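Local coordinates for protein beta-2-microglobulin (Ctenopharyngodon idella, PDB 5H5Z) that serves as the light chain of the MHC class I molecule and probably supports the presentation of peptides by its heavy chain, at residues Met1-Pro6 against Val83-Asp88; Pro6-Tyr11 against Lys90-Glu95; Ile25-Asn30 against His64-Val69; Ile36-Leu41 against Tyr79-Lys84. The protein carries 1 engineered substitution. All blocks are in the same frame, centred on the assembly; numbering follows the deposited sequence.

Contact 1: residues Met1-Pro6 against Val83-Asp88; sequences MKVSSP and VKHMSD
With CG anti to its backbone N (chi1 -174°), His85 carries its imidazole out to meet the N-terminal segment, and Val3, whose CG1 is also anti to the backbone N, reaches back tip to tip. Val3 CG1 stops 3.7 Å from His85 CE1, while its other branch, CG2, lies 3.9 Å from Met86 CE. The unbranched, flexible thioether of Met86 can make this reach because it bends at both chi2 and chi3; its CG also lies over one face of the imidazole, toward the rim. Pro6 crosses the ring obliquely, with its CD 3.6 Å from His85 ND1, and its CG slides past Val83 CG1 at 4.0 Å. No direct hydrogen bond joins the segments. Instead a water in the plane of the imidazole sits 2.7 Å from His85 ND1, hydrogen-bonds to Ser5 OG and donates to Asp88 OD2 at 2.6 Å. Because His85 NE2 is bonded to Pro33 O, both ring nitrogens are gripped and the ring's rotation is fixed. Asp88 N donates to His85 O and closes a type II' turn, the tight hairpin link between the F and G strands of an immunoglobulin domain, here flanked by the N-terminal tail.

Contact 2: residues Pro6-Tyr11 against Lys90-Glu95; sequences PKIQVY and KTIVWE
Ile8 shows how strand 7-11 faces strand 90-93. Its CB lies 4.0 Å from Ile92 CG1. The CG2 branch, anti to the backbone N, comes closer to the same atom, with Ile8 CG2 3.7 Å from Ile92 CG1. The other branch, CG1, runs beside the backbone N and ends in CD1, which rests 4.0 Å from Lys90 CB and also packs on Val83. A branched aliphatic chain suits this place, since each arm finds a different neighbour. Val10, two residues on, repeats the pattern: Val10 CG2 is 3.8 Å from Ile92 CG2, and Val10 CG1 leans on Trp94 CB. The indole then takes over, presenting its edge to the backbone, with Trp94 CD1 3.6 Å from Tyr11 CA, while Phe71 meets the Trp94 ring edge-to-face. The two strands run 30° from parallel and belong to different sheets, so this is the A-to-G margin of the immunoglobulin sandwich. Just past the end of strand 88-93, water supplies the polar link: one molecule donates to Val10 O at 2.7 Å and accepts from Glu95 N at 2.6 Å, and a second donates to both Val10 O and Glu95 O. With no direct hydrogen bond across it, the contact is held by dispersion between aliphatic groups and by water-mediated backbone bridges, so it depends on shape more than on paired polar groups.

Contact 3: residues Ile25-Asn30 against His64-Val69; sequences ICYVSN and HLTKSV
The Tyr27 ring offers its edge to strand 64-69: Thr66 OG1 lies 3.4 Å from Tyr27 CD1 and His64 ND1 3.9 Å from Tyr27 CE1, both near the ring plane, while Leu65 O approaches obliquely. The imidazole of His64 is also met obliquely by Tyr27 CE1. Placed with CG anti to the backbone N (chi1 -177°), the phenol lies across the sheet face that packs on the MHC class I heavy chain, whose Pro228 touches both Tyr27 and Thr66. An alanine here has no ring to meet His64 and Thr66 and would probably weaken the packing against the heavy-chain proline. Further along the same face, the β-branched pair Ile25 and Thr66 lie side by side, Ile25 CG2 3.7 Å from Thr66 CG2. On the other face Cys26, Val28 and Leu65 turn into the sandwich, and Cys26 forms the disulfide with Cys81. Antiparallel pairing joins the B and E strands of the immunoglobulin fold through two hydrogen-bonded pairs. Cys26 N to Lys67 O, at 2.8 Å and 175°, is nearly straight, and the return bond from Lys67 N to Cys26 O is 3.0 Å. Val28 and Leu65 likewise exchange both bonds. The backbone polar groups of these pairs satisfy one another, so Cys26, Val28 and Leu65 can pack as apolar groups while Lys67 NZ finds Ile38 O; Tyr27 and Thr66 are left to meet the heavy chain.

Contact 4: residues Ile36-Leu41 against Tyr79-Lys84; sequences ISIELL and YSCRVK
Packing is tight on the inner face, where Ile38 CG2 lies 3.6 Å from Cys81 SG and Leu40 CD2 4.0 Å from Cys81 CB. The compact cysteine leaves room for these aliphatic branches while its sulfur is bonded to Cys26 of the opposing sheet. At one end Ile36 reaches across obliquely, its CD1 3.6 Å from Val83 CG1. Six backbone hydrogen bonds in three antiparallel pairs zip the strands together, among them Lys84 N to Ser37 O at 2.8 Å and 167°. These are the C and F strands of an immunoglobulin C1-set domain, neighbours in the sheet that carries one half of the intersheet disulfide. On the outer face Leu41 is packed just as closely. Its CD1 sits over one face of the Arg82 guanidinium, 3.8 Å from Arg82 NH1, and its CD2 is 3.8 Å from Arg82 NH2. The small Ser80 side chain lets its OG come within 3.5 Å of Leu41 CD1. An alanine here removes both methyl branches and would probably leave the guanidinium of Arg82 less firmly placed and the Ser80 side less well packed. Toward Ser37 this face loosens: a water bridges Ser37 OG and Arg82 O, Glu39 bends aside, and exposed Lys84 extends away.

How the contacts relate
The chain starts with the tail of contact 1, which closes a long span back to the turn after strand 79-85. Contact 2 begins at the shared Pro6 and runs on to strand 88-93, so the two spans cross. Contacts 3 and 4 lie within the span of contact 2, and contact 3 also lies within that of contact 1. Contact 3 pairs 22-31 with 63-71 in one sheet; contact 4, beginning between those strands and ending beyond them, pairs 36-42 with 79-85 in the other and therefore crosses it. The Cys26–Cys81 disulfide joins contacts 3 and 4 through the core, while contact 2 joins the sheets along their A and G margin.

Contact 1: residues Met1-Pro6 against Val83-Asp88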
loop_
_atom_site.group_PDB
_atom_site.type_symbol
_atom_site.label_atom_id
_atom_site.label_comp_id
_atom_site.label_asym_id
_atom_site.label_seq_id
_atom_site.Cartn_x
_atom_site.Cartn_y
_atom_site.Cartn_z
ATOM N N MET B 1 -1.495 1.168 -24.005
ATOM C CA MET B 1 -1.139 0.273 -22.869
ATOM C C MET B 1 0.378 0.134 -22.744
ATOM O O MET B 1 1.065 -0.086 -23.738
ATOM C CB MET B 1 -1.798 -1.099 -23.055
ATOM C CG MET B 1 -1.587 -2.075 -21.908
ATOM S SD MET B 1 -0.044 -3.000 -22.037
ATOM C CE MET B 1 -0.107 -3.945 -20.518
ATOM N N LYS B 2 0.885 0.258 -21.520
ATOM C CA LYS B 2 2.303 0.058 -21.234
ATOM C C LYS B 2 2.454 -0.779 -19.964
ATOM O O LYS B 2 1.689 -0.613 -19.007
ATOM C CB LYS B 2 3.010 1.409 -21.076
ATOM C CG LYS B 2 4.526 1.326 -20.967
ATOM C CD LYS B 2 5.167 2.693 -20.774
ATOM C CE LYS B 2 5.094 3.533 -22.041
ATOM N NZ LYS B 2 6.131 4.600 -22.061
ATOM N N VAL B 3 3.426 -1.688 -19.966
ATOM C CA VAL B 3 3.735 -2.486 -18.785
ATOM C C VAL B 3 4.590 -1.669 -17.818
ATOM O O VAL B 3 5.507 -0.960 -18.237
ATOM C CB VAL B 3 4.471 -3.799 -19.148
ATOM C CG1 VAL B 3 4.820 -4.595 -17.895
ATOM C CG2 VAL B 3 3.627 -4.650 -20.083
ATOM N N SER B 4 4.261 -1.753 -16.531
ATOM C CA SER B 4 5.123 -1.259 -15.464
ATOM C C SER B 4 5.594 -2.466 -14.675
ATOM O O SER B 4 4.791 -3.136 -14.025
ATOM C CB SER B 4 4.373 -0.287 -14.547
ATOM O OG SER B 4 4.127 0.946 -15.197
ATOM N N SER B 5 6.889 -2.757 -14.754
ATOM C CA SER B 5 7.463 -3.912 -14.070
ATOM C C SER B 5 7.632 -3.637 -12.580
ATOM O O SER B 5 7.992 -2.528 -12.197
ATOM C CB SER B 5 8.796 -4.306 -14.708
ATOM O OG SER B 5 8.579 -4.769 -16.029
ATOM N N PRO B 6 7.369 -4.651 -11.737
ATOM C CA PRO B 6 7.335 -4.443 -10.287
ATOM C C PRO B 6 8.667 -4.070 -9.647
ATOM O O PRO B 6 9.729 -4.578 -10.048
ATOM C CB PRO B 6 6.862 -5.801 -9.749
ATOM C CG PRO B 6 7.224 -6.784 -10.812
ATOM C CD PRO B 6 7.023 -6.040 -12.097
ATOM N N VAL B 83 8.948 -13.433 -8.181
ATOM C CA VAL B 83 7.836 -12.680 -8.750
ATOM C C VAL B 83 7.740 -12.918 -10.258
ATOM O O VAL B 83 8.732 -12.790 -10.984
ATOM C CB VAL B 83 7.975 -11.171 -8.452
ATOM C CG1 VAL B 83 6.800 -10.390 -9.022
ATOM C CG2 VAL B 83 8.099 -10.921 -6.952
ATOM N N LYS B 84 6.541 -13.278 -10.713
ATOM C CA LYS B 84 6.271 -13.492 -12.131
ATOM C C LYS B 84 5.192 -12.530 -12.629
ATOM O O LYS B 84 4.012 -12.663 -12.287
ATOM C CB LYS B 84 5.884 -14.952 -12.399
ATOM C CG LYS B 84 6.972 -15.948 -12.022
ATOM C CD LYS B 84 6.546 -17.387 -12.251
ATOM C CE LYS B 84 7.607 -18.344 -11.728
ATOM N NZ LYS B 84 7.296 -19.758 -12.073
ATOM N N HIS B 85 5.622 -11.556 -13.429
ATOM C CA HIS B 85 4.740 -10.533 -13.988
ATOM C C HIS B 85 4.880 -10.550 -15.503
ATOM O O HIS B 85 5.999 -10.532 -16.023
ATOM C CB HIS B 85 5.117 -9.158 -13.433
ATOM C CG HIS B 85 4.180 -8.059 -13.825
ATOM N ND1 HIS B 85 4.588 -6.955 -14.541
ATOM C CD2 HIS B 85 2.858 -7.883 -13.586
ATOM C CE1 HIS B 85 3.560 -6.149 -14.731
ATOM N NE2 HIS B 85 2.497 -6.689 -14.161
ATOM N N MET B 86 3.745 -10.580 -16.203
ATOM C CA MET B 86 3.721 -10.815 -17.648
ATOM C C MET B 86 4.505 -12.098 -17.940
ATOM O O MET B 86 4.132 -13.167 -17.452
ATOM C CB MET B 86 4.283 -9.612 -18.424
ATOM C CG MET B 86 3.626 -8.280 -18.097
ATOM S SD MET B 86 1.887 -8.230 -18.569
ATOM C CE MET B 86 1.998 -8.137 -20.357
ATOM N N SER B 87 5.596 -11.987 -18.696
ATOM C CA SER B 87 6.458 -13.136 -18.983
ATOM C C SER B 87 7.818 -13.053 -18.274
ATOM O O SER B 87 8.729 -13.835 -18.561
ATOM C CB SER B 87 6.644 -13.300 -20.494
ATOM O OG SER B 87 5.394 -13.504 -21.126
ATOM N N ASP B 88 7.939 -12.106 -17.345
ATOM C CA ASP B 88 9.155 -11.929 -16.562
ATOM C C ASP B 88 9.178 -12.864 -15.357
ATOM O O ASP B 88 8.137 -13.236 -14.832
ATOM C CB ASP B 88 9.305 -10.473 -16.108
ATOM C CG ASP B 88 9.315 -9.490 -17.270
ATOM O OD1 ASP B 88 9.805 -9.844 -18.357
ATOM O OD2 ASP B 88 8.833 -8.354 -17.097
HETATM O O HOH W 1 7.058 -7.111 -15.654
#

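Contact 2: residues Pro6-Tyr11 against Lys90-Glu95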
loop_
_atom_site.group_PDB
_atom_site.type_symbol
_atom_site.label_atom_id
_atom_site.label_comp_id
_atom_site.label_asym_id
_atom_site.label_seq_id
_atom_site.Cartn_x
_atom_site.Cartn_y
_atom_site.Cartn_z
ATOM N N PRO B 6 7.369 -4.651 -11.737
ATOM C CA PRO B 6 7.335 -4.443 -10.287
ATOM C C PRO B 6 8.667 -4.070 -9.647
ATOM O O PRO B 6 9.729 -4.578 -10.048
ATOM C CB PRO B 6 6.862 -5.801 -9.749
ATOM C CG PRO B 6 7.224 -6.784 -10.812
ATOM C CD PRO B 6 7.023 -6.040 -12.097
ATOM N N LYS B 7 8.599 -3.167 -8.672
ATOM C CA LYS B 7 9.673 -3.006 -7.701
ATOM C C LYS B 7 9.469 -4.124 -6.687
ATOM O O LYS B 7 8.337 -4.385 -6.263
ATOM C CB LYS B 7 9.611 -1.640 -7.017
ATOM C CG LYS B 7 10.819 -1.332 -6.137
ATOM C CD LYS B 7 10.558 -0.183 -5.176
ATOM C CE LYS B 7 10.743 1.180 -5.824
ATOM N NZ LYS B 7 10.131 2.243 -4.974
ATOM N N ILE B 8 10.556 -4.799 -6.328
ATOM C CA ILE B 8 10.502 -5.961 -5.442
ATOM C C ILE B 8 11.471 -5.768 -4.290
ATOM O O ILE B 8 12.684 -5.648 -4.497
ATOM C CB ILE B 8 10.872 -7.267 -6.182
ATOM C CG1 ILE B 8 10.018 -7.433 -7.444
ATOM C CG2 ILE B 8 10.720 -8.467 -5.250
ATOM C CD1 ILE B 8 10.539 -8.472 -8.413
ATOM N N GLN B 9 10.933 -5.738 -3.080
ATOM C CA GLN B 9 11.737 -5.505 -1.891
ATOM C C GLN B 9 11.470 -6.599 -0.875
ATOM O O GLN B 9 10.315 -6.857 -0.504
ATOM C CB GLN B 9 11.464 -4.116 -1.311
ATOM C CG GLN B 9 11.893 -2.986 -2.238
ATOM C CD GLN B 9 11.496 -1.616 -1.732
ATOM O OE1 GLN B 9 12.322 -0.874 -1.196
ATOM N NE2 GLN B 9 10.232 -1.270 -1.900
ATOM N N VAL B 10 12.556 -7.235 -0.438
ATOM C CA VAL B 10 12.496 -8.395 0.449
ATOM C C VAL B 10 13.228 -8.060 1.740
ATOM O O VAL B 10 14.397 -7.659 1.717
ATOM C CB VAL B 10 13.114 -9.653 -0.214
ATOM C CG1 VAL B 10 12.820 -10.903 0.610
ATOM C CG2 VAL B 10 12.583 -9.823 -1.624
ATOM N N TYR B 11 12.524 -8.206 2.858
ATOM C CA TYR B 11 13.033 -7.801 4.164
ATOM C C TYR B 11 12.306 -8.554 5.268
ATOM O O TYR B 11 11.323 -9.254 5.020
ATOM C CB TYR B 11 12.885 -6.280 4.358
ATOM C CG TYR B 11 11.498 -5.733 4.067
ATOM C CD1 TYR B 11 11.089 -5.472 2.759
ATOM C CD2 TYR B 11 10.602 -5.461 5.106
ATOM C CE1 TYR B 11 9.823 -4.971 2.490
ATOM C CE2 TYR B 11 9.333 -4.951 4.850
ATOM C CZ TYR B 11 8.949 -4.711 3.538
ATOM O OH TYR B 11 7.702 -4.210 3.255
ATOM N N LYS B 90 11.474 -13.001 -11.852
ATOM C CA LYS B 90 12.561 -12.482 -11.022
ATOM C C LYS B 90 12.586 -13.139 -9.648
ATOM O O LYS B 90 11.539 -13.444 -9.080
ATOM C CB LYS B 90 12.465 -10.960 -10.886
ATOM C CG LYS B 90 12.365 -10.220 -12.212
ATOM C CD LYS B 90 13.024 -8.851 -12.143
ATOM C CE LYS B 90 12.799 -8.046 -13.416
ATOM N NZ LYS B 90 13.153 -8.765 -14.675
ATOM N N THR B 91 13.790 -13.366 -9.133
ATOM C CA THR B 91 13.970 -13.892 -7.782
ATOM C C THR B 91 14.922 -12.983 -7.022
ATOM O O THR B 91 16.045 -12.750 -7.460
ATOM C CB THR B 91 14.506 -15.339 -7.804
ATOM O OG1 THR B 91 13.555 -16.184 -8.455
ATOM C CG2 THR B 91 14.748 -15.864 -6.386
ATOM N N ILE B 92 14.458 -12.464 -5.889
ATOM C CA ILE B 92 15.272 -11.589 -5.047
ATOM C C ILE B 92 15.564 -12.296 -3.726
ATOM O O ILE B 92 14.642 -12.669 -3.002
ATOM C CB ILE B 92 14.573 -10.225 -4.812
ATOM C CG1 ILE B 92 14.138 -9.587 -6.141
ATOM C CG2 ILE B 92 15.452 -9.273 -4.006
ATOM C CD1 ILE B 92 15.270 -9.179 -7.065
ATOM N N VAL B 93 16.849 -12.489 -3.433
ATOM C CA VAL B 93 17.293 -13.138 -2.201
ATOM C C VAL B 93 17.226 -12.151 -1.034
ATOM O O VAL B 93 17.637 -10.996 -1.160
ATOM C CB VAL B 93 18.729 -13.700 -2.351
ATOM C CG1 VAL B 93 19.271 -14.225 -1.024
ATOM C CG2 VAL B 93 18.764 -14.798 -3.407
ATOM N N TRP B 94 16.704 -12.616 0.097
ATOM C CA TRP B 94 16.649 -11.820 1.321
ATOM C C TRP B 94 18.040 -11.551 1.899
ATOM O O TRP B 94 18.811 -12.476 2.129
ATOM C CB TRP B 94 15.787 -12.522 2.363
ATOM C CG TRP B 94 15.801 -11.850 3.691
ATOM C CD1 TRP B 94 15.321 -10.607 3.987
ATOM C CD2 TRP B 94 16.318 -12.386 4.912
ATOM N NE1 TRP B 94 15.512 -10.332 5.320
ATOM C CE2 TRP B 94 16.118 -11.408 5.913
ATOM C CE3 TRP B 94 16.932 -13.597 5.258
ATOM C CZ2 TRP B 94 16.511 -11.602 7.242
ATOM C CZ3 TRP B 94 17.323 -13.791 6.578
ATOM C CH2 TRP B 94 17.107 -12.799 7.554
ATOM N N GLU B 95 18.333 -10.271 2.113
ATOM C CA GLU B 95 19.577 -9.805 2.726
ATOM C C GLU B 95 19.275 -9.418 4.171
ATOM O O GLU B 95 18.443 -8.539 4.408
ATOM C CB GLU B 95 20.097 -8.591 1.948
ATOM C CG GLU B 95 21.134 -7.749 2.673
ATOM C CD GLU B 95 22.438 -8.489 2.883
ATOM O OE1 GLU B 95 23.200 -8.644 1.902
ATOM O OE2 GLU B 95 22.693 -8.918 4.027
HETATM O O HOH W 2 16.957 -8.260 1.081
HETATM O O HOH W 3 16.249 -6.789 3.875
#

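Contact 3: residues Ile25-Asn30 against His64-Val69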
loop_
_atom_site.group_PDB
_atom_site.type_symbol
_atom_site.label_atom_id
_atom_site.label_comp_id
_atom_site.label_asym_id
_atom_site.label_seq_id
_atom_site.Cartn_x
_atom_site.Cartn_y
_atom_site.Cartn_z
ATOM N N ILE B 25 9.047 -10.703 4.597
ATOM C CA ILE B 25 8.135 -9.841 3.855
ATOM C C ILE B 25 8.668 -9.547 2.461
ATOM O O ILE B 25 9.847 -9.193 2.287
ATOM C CB ILE B 25 7.890 -8.507 4.605
ATOM C CG1 ILE B 25 7.336 -8.771 6.015
ATOM C CG2 ILE B 25 6.978 -7.593 3.793
ATOM C CD1 ILE B 25 7.405 -7.583 6.952
ATOM N N CYS B 26 7.796 -9.701 1.465
ATOM C CA CYS B 26 8.115 -9.293 0.111
ATOM C C CYS B 26 7.091 -8.259 -0.348
ATOM O O CYS B 26 5.919 -8.579 -0.532
ATOM C CB CYS B 26 8.157 -10.508 -0.817
ATOM S SG CYS B 26 8.590 -10.152 -2.529
ATOM N N TYR B 27 7.548 -7.017 -0.495
ATOM C CA TYR B 27 6.712 -5.908 -0.941
ATOM C C TYR B 27 6.909 -5.690 -2.431
ATOM O O TYR B 27 8.013 -5.360 -2.887
ATOM C CB TYR B 27 7.060 -4.635 -0.171
ATOM C CG TYR B 27 6.196 -3.430 -0.496
ATOM C CD1 TYR B 27 4.798 -3.513 -0.478
ATOM C CD2 TYR B 27 6.775 -2.197 -0.777
ATOM C CE1 TYR B 27 4.015 -2.404 -0.763
ATOM C CE2 TYR B 27 6.004 -1.083 -1.055
ATOM C CZ TYR B 27 4.627 -1.191 -1.051
ATOM O OH TYR B 27 3.867 -0.081 -1.330
ATOM N N VAL B 28 5.830 -5.888 -3.181
ATOM C CA VAL B 28 5.864 -5.812 -4.639
ATOM C C VAL B 28 4.996 -4.629 -5.063
ATOM O O VAL B 28 3.790 -4.624 -4.820
ATOM C CB VAL B 28 5.381 -7.137 -5.268
ATOM C CG1 VAL B 28 5.432 -7.074 -6.790
ATOM C CG2 VAL B 28 6.220 -8.304 -4.757
ATOM N N SER B 29 5.610 -3.618 -5.673
ATOM C CA SER B 29 4.919 -2.350 -5.896
ATOM C C SER B 29 5.179 -1.774 -7.279
ATOM O O SER B 29 5.996 -2.301 -8.030
ATOM C CB SER B 29 5.339 -1.337 -4.830
ATOM O OG SER B 29 6.730 -1.055 -4.935
ATOM N N ASN B 30 4.473 -0.691 -7.605
ATOM C CA ASN B 30 4.703 0.063 -8.839
ATOM C C ASN B 30 4.483 -0.748 -10.120
ATOM O O ASN B 30 5.171 -0.531 -11.119
ATOM C CB ASN B 30 6.117 0.680 -8.843
ATOM C CG ASN B 30 6.320 1.712 -7.744
ATOM O OD1 ASN B 30 5.362 2.217 -7.152
ATOM N ND2 ASN B 30 7.580 2.037 -7.472
ATOM N N HIS B 64 0.124 -2.528 -5.790
ATOM C CA HIS B 64 1.080 -3.027 -4.808
ATOM C C HIS B 64 0.487 -4.208 -4.051
ATOM O O HIS B 64 -0.728 -4.266 -3.815
ATOM C CB HIS B 64 1.553 -1.921 -3.855
ATOM C CG HIS B 64 0.465 -1.349 -2.994
ATOM N ND1 HIS B 64 0.302 -1.696 -1.671
ATOM C CD2 HIS B 64 -0.509 -0.449 -3.270
ATOM C CE1 HIS B 64 -0.727 -1.036 -1.169
ATOM N NE2 HIS B 64 -1.237 -0.273 -2.119
ATOM N N LEU B 65 1.346 -5.164 -3.716
ATOM C CA LEU B 65 0.964 -6.321 -2.919
ATOM C C LEU B 65 2.054 -6.641 -1.918
ATOM O O LEU B 65 3.233 -6.386 -2.165
ATOM C CB LEU B 65 0.741 -7.549 -3.804
ATOM C CG LEU B 65 -0.446 -7.561 -4.765
ATOM C CD1 LEU B 65 -0.262 -8.665 -5.788
ATOM C CD2 LEU B 65 -1.772 -7.732 -4.023
ATOM N N THR B 66 1.653 -7.205 -0.789
ATOM C CA THR B 66 2.602 -7.682 0.204
ATOM C C THR B 66 2.375 -9.170 0.448
ATOM O O THR B 66 1.260 -9.596 0.741
ATOM C CB THR B 66 2.486 -6.890 1.524
ATOM O OG1 THR B 66 2.661 -5.493 1.259
ATOM C CG2 THR B 66 3.545 -7.341 2.523
ATOM N N LYS B 67 3.433 -9.960 0.289
ATOM C CA LYS B 67 3.405 -11.356 0.700
ATOM C C LYS B 67 4.300 -11.520 1.914
ATOM O O LYS B 67 5.390 -10.956 1.960
ATOM C CB LYS B 67 3.857 -12.280 -0.422
ATOM C CG LYS B 67 3.492 -13.730 -0.171
ATOM C CD LYS B 67 2.987 -14.358 -1.450
ATOM C CE LYS B 67 2.139 -15.583 -1.189
ATOM N NZ LYS B 67 1.667 -16.156 -2.479
ATOM N N SER B 68 3.827 -12.278 2.899
ATOM C CA SER B 68 4.574 -12.475 4.138
ATOM C C SER B 68 4.313 -13.858 4.718
ATOM O O SER B 68 3.297 -14.484 4.414
ATOM C CB SER B 68 4.222 -11.387 5.165
ATOM O OG SER B 68 2.843 -11.417 5.512
ATOM N N VAL B 69 5.252 -14.337 5.531
ATOM C CA VAL B 69 5.101 -15.597 6.252
ATOM C C VAL B 69 6.040 -15.598 7.455
ATOM O O VAL B 69 7.074 -14.919 7.443
ATOM C CB VAL B 69 5.364 -16.830 5.345
ATOM C CG1 VAL B 69 6.841 -16.955 4.979
ATOM C CG2 VAL B 69 4.858 -18.109 6.000
#

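Contact 4: residues Ile36-Leu41 against Tyr79-Lys84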
loop_
_atom_site.group_PDB
_atom_site.type_symbol
_atom_site.label_atom_id
_atom_site.label_comp_id
_atom_site.label_asym_id
_atom_site.label_seq_id
_atom_site.Cartn_x
_atom_site.Cartn_y
_atom_site.Cartn_z
ATOM N N ILE B 36 -0.348 -11.101 -11.369
ATOM C CA ILE B 36 1.014 -11.338 -10.892
ATOM C C ILE B 36 1.080 -12.604 -10.031
ATOM O O ILE B 36 0.078 -13.017 -9.436
ATOM C CB ILE B 36 1.549 -10.104 -10.116
ATOM C CG1 ILE B 36 3.082 -10.122 -10.022
ATOM C CG2 ILE B 36 0.889 -9.980 -8.742
ATOM C CD1 ILE B 36 3.695 -8.747 -9.846
ATOM N N SER B 37 2.263 -13.215 -9.990
ATOM C CA SER B 37 2.546 -14.352 -9.127
ATOM C C SER B 37 3.659 -13.962 -8.163
ATOM O O SER B 37 4.733 -13.519 -8.594
ATOM C CB SER B 37 2.985 -15.558 -9.968
ATOM O OG SER B 37 3.337 -16.661 -9.149
ATOM N N ILE B 38 3.402 -14.116 -6.864
ATOM C CA ILE B 38 4.424 -13.879 -5.842
ATOM C C ILE B 38 4.527 -15.111 -4.947
ATOM O O ILE B 38 3.514 -15.607 -4.447
ATOM C CB ILE B 38 4.114 -12.634 -4.972
ATOM C CG1 ILE B 38 3.865 -11.392 -5.838
ATOM C CG2 ILE B 38 5.248 -12.384 -3.979
ATOM C CD1 ILE B 38 3.146 -10.269 -5.115
ATOM N N GLU B 39 5.749 -15.611 -4.761
ATOM C CA GLU B 39 5.984 -16.768 -3.907
ATOM C C GLU B 39 7.200 -16.532 -3.028
ATOM O O GLU B 39 8.210 -16.010 -3.493
ATOM C CB GLU B 39 6.183 -18.040 -4.743
ATOM C CG GLU B 39 4.956 -18.515 -5.521
ATOM C CD GLU B 39 3.786 -18.949 -4.646
ATOM O OE1 GLU B 39 3.934 -19.039 -3.409
ATOM O OE2 GLU B 39 2.700 -19.209 -5.206
ATOM N N LEU B 40 7.096 -16.893 -1.751
ATOM C CA LEU B 40 8.257 -16.850 -0.862
ATOM C C LEU B 40 8.916 -18.224 -0.848
ATOM O O LEU B 40 8.224 -19.248 -0.821
ATOM C CB LEU B 40 7.854 -16.415 0.553
ATOM C CG LEU B 40 7.226 -15.023 0.695
ATOM C CD1 LEU B 40 6.716 -14.798 2.110
ATOM C CD2 LEU B 40 8.211 -13.927 0.314
ATOM N N LEU B 41 10.247 -18.250 -0.873
ATOM C CA LEU B 41 10.988 -19.506 -0.971
ATOM C C LEU B 41 11.991 -19.709 0.158
ATOM O O LEU B 41 12.662 -18.765 0.587
ATOM C CB LEU B 41 11.729 -19.594 -2.312
ATOM C CG LEU B 41 11.030 -19.144 -3.600
ATOM C CD1 LEU B 41 12.003 -19.217 -4.766
ATOM C CD2 LEU B 41 9.771 -19.950 -3.898
ATOM N N TYR B 79 16.559 -17.530 1.953
ATOM C CA TYR B 79 15.193 -17.090 1.676
ATOM C C TYR B 79 15.158 -16.128 0.502
ATOM O O TYR B 79 16.093 -15.348 0.296
ATOM C CB TYR B 79 14.557 -16.473 2.924
ATOM C CG TYR B 79 14.409 -17.484 4.036
ATOM C CD1 TYR B 79 15.432 -17.680 4.966
ATOM C CD2 TYR B 79 13.261 -18.272 4.142
ATOM C CE1 TYR B 79 15.309 -18.622 5.972
ATOM C CE2 TYR B 79 13.131 -19.214 5.148
ATOM C CZ TYR B 79 14.160 -19.385 6.058
ATOM O OH TYR B 79 14.040 -20.319 7.053
ATOM N N SER B 80 14.080 -16.202 -0.274
ATOM C CA SER B 80 13.932 -15.375 -1.464
ATOM C C SER B 80 12.469 -15.161 -1.827
ATOM O O SER B 80 11.571 -15.841 -1.308
ATOM C CB SER B 80 14.716 -15.968 -2.650
ATOM O OG SER B 80 14.248 -17.258 -2.997
ATOM N N CYS B 81 12.233 -14.189 -2.700
ATOM C CA CYS B 81 10.901 -13.909 -3.202
ATOM C C CYS B 81 10.960 -13.984 -4.719
ATOM O O CYS B 81 11.772 -13.296 -5.351
ATOM C CB CYS B 81 10.435 -12.526 -2.734
ATOM S SG CYS B 81 8.817 -12.004 -3.344
ATOM N N ARG B 82 10.121 -14.848 -5.290
ATOM C CA ARG B 82 10.039 -15.015 -6.735
ATOM C C ARG B 82 8.767 -14.382 -7.271
ATOM O O ARG B 82 7.655 -14.738 -6.865
ATOM C CB ARG B 82 10.112 -16.492 -7.135
ATOM C CG ARG B 82 9.977 -16.734 -8.636
ATOM C CD ARG B 82 10.428 -18.129 -9.030
ATOM N NE ARG B 82 9.621 -19.173 -8.405
ATOM C CZ ARG B 82 10.089 -20.358 -8.016
ATOM N NH1 ARG B 82 11.374 -20.664 -8.169
ATOM N NH2 ARG B 82 9.269 -21.240 -7.459
ATOM N N VAL B 83 8.948 -13.433 -8.181
ATOM C CA VAL B 83 7.836 -12.680 -8.750
ATOM C C VAL B 83 7.740 -12.918 -10.258
ATOM O O VAL B 83 8.732 -12.790 -10.984
ATOM C CB VAL B 83 7.975 -11.171 -8.452
ATOM C CG1 VAL B 83 6.800 -10.390 -9.022
ATOM C CG2 VAL B 83 8.099 -10.921 -6.952
ATOM N N LYS B 84 6.541 -13.278 -10.713
ATOM C CA LYS B 84 6.271 -13.492 -12.131
ATOM C C LYS B 84 5.192 -12.530 -12.629
ATOM O O LYS B 84 4.012 -12.663 -12.287
ATOM C CB LYS B 84 5.884 -14.952 -12.399
ATOM C CG LYS B 84 6.972 -15.948 -12.022
ATOM C CD LYS B 84 6.546 -17.387 -12.251
ATOM C CE LYS B 84 7.607 -18.344 -11.728
ATOM N NZ LYS B 84 7.296 -19.758 -12.073
HETATM O O HOH W 4 6.036 -16.397 -8.569
#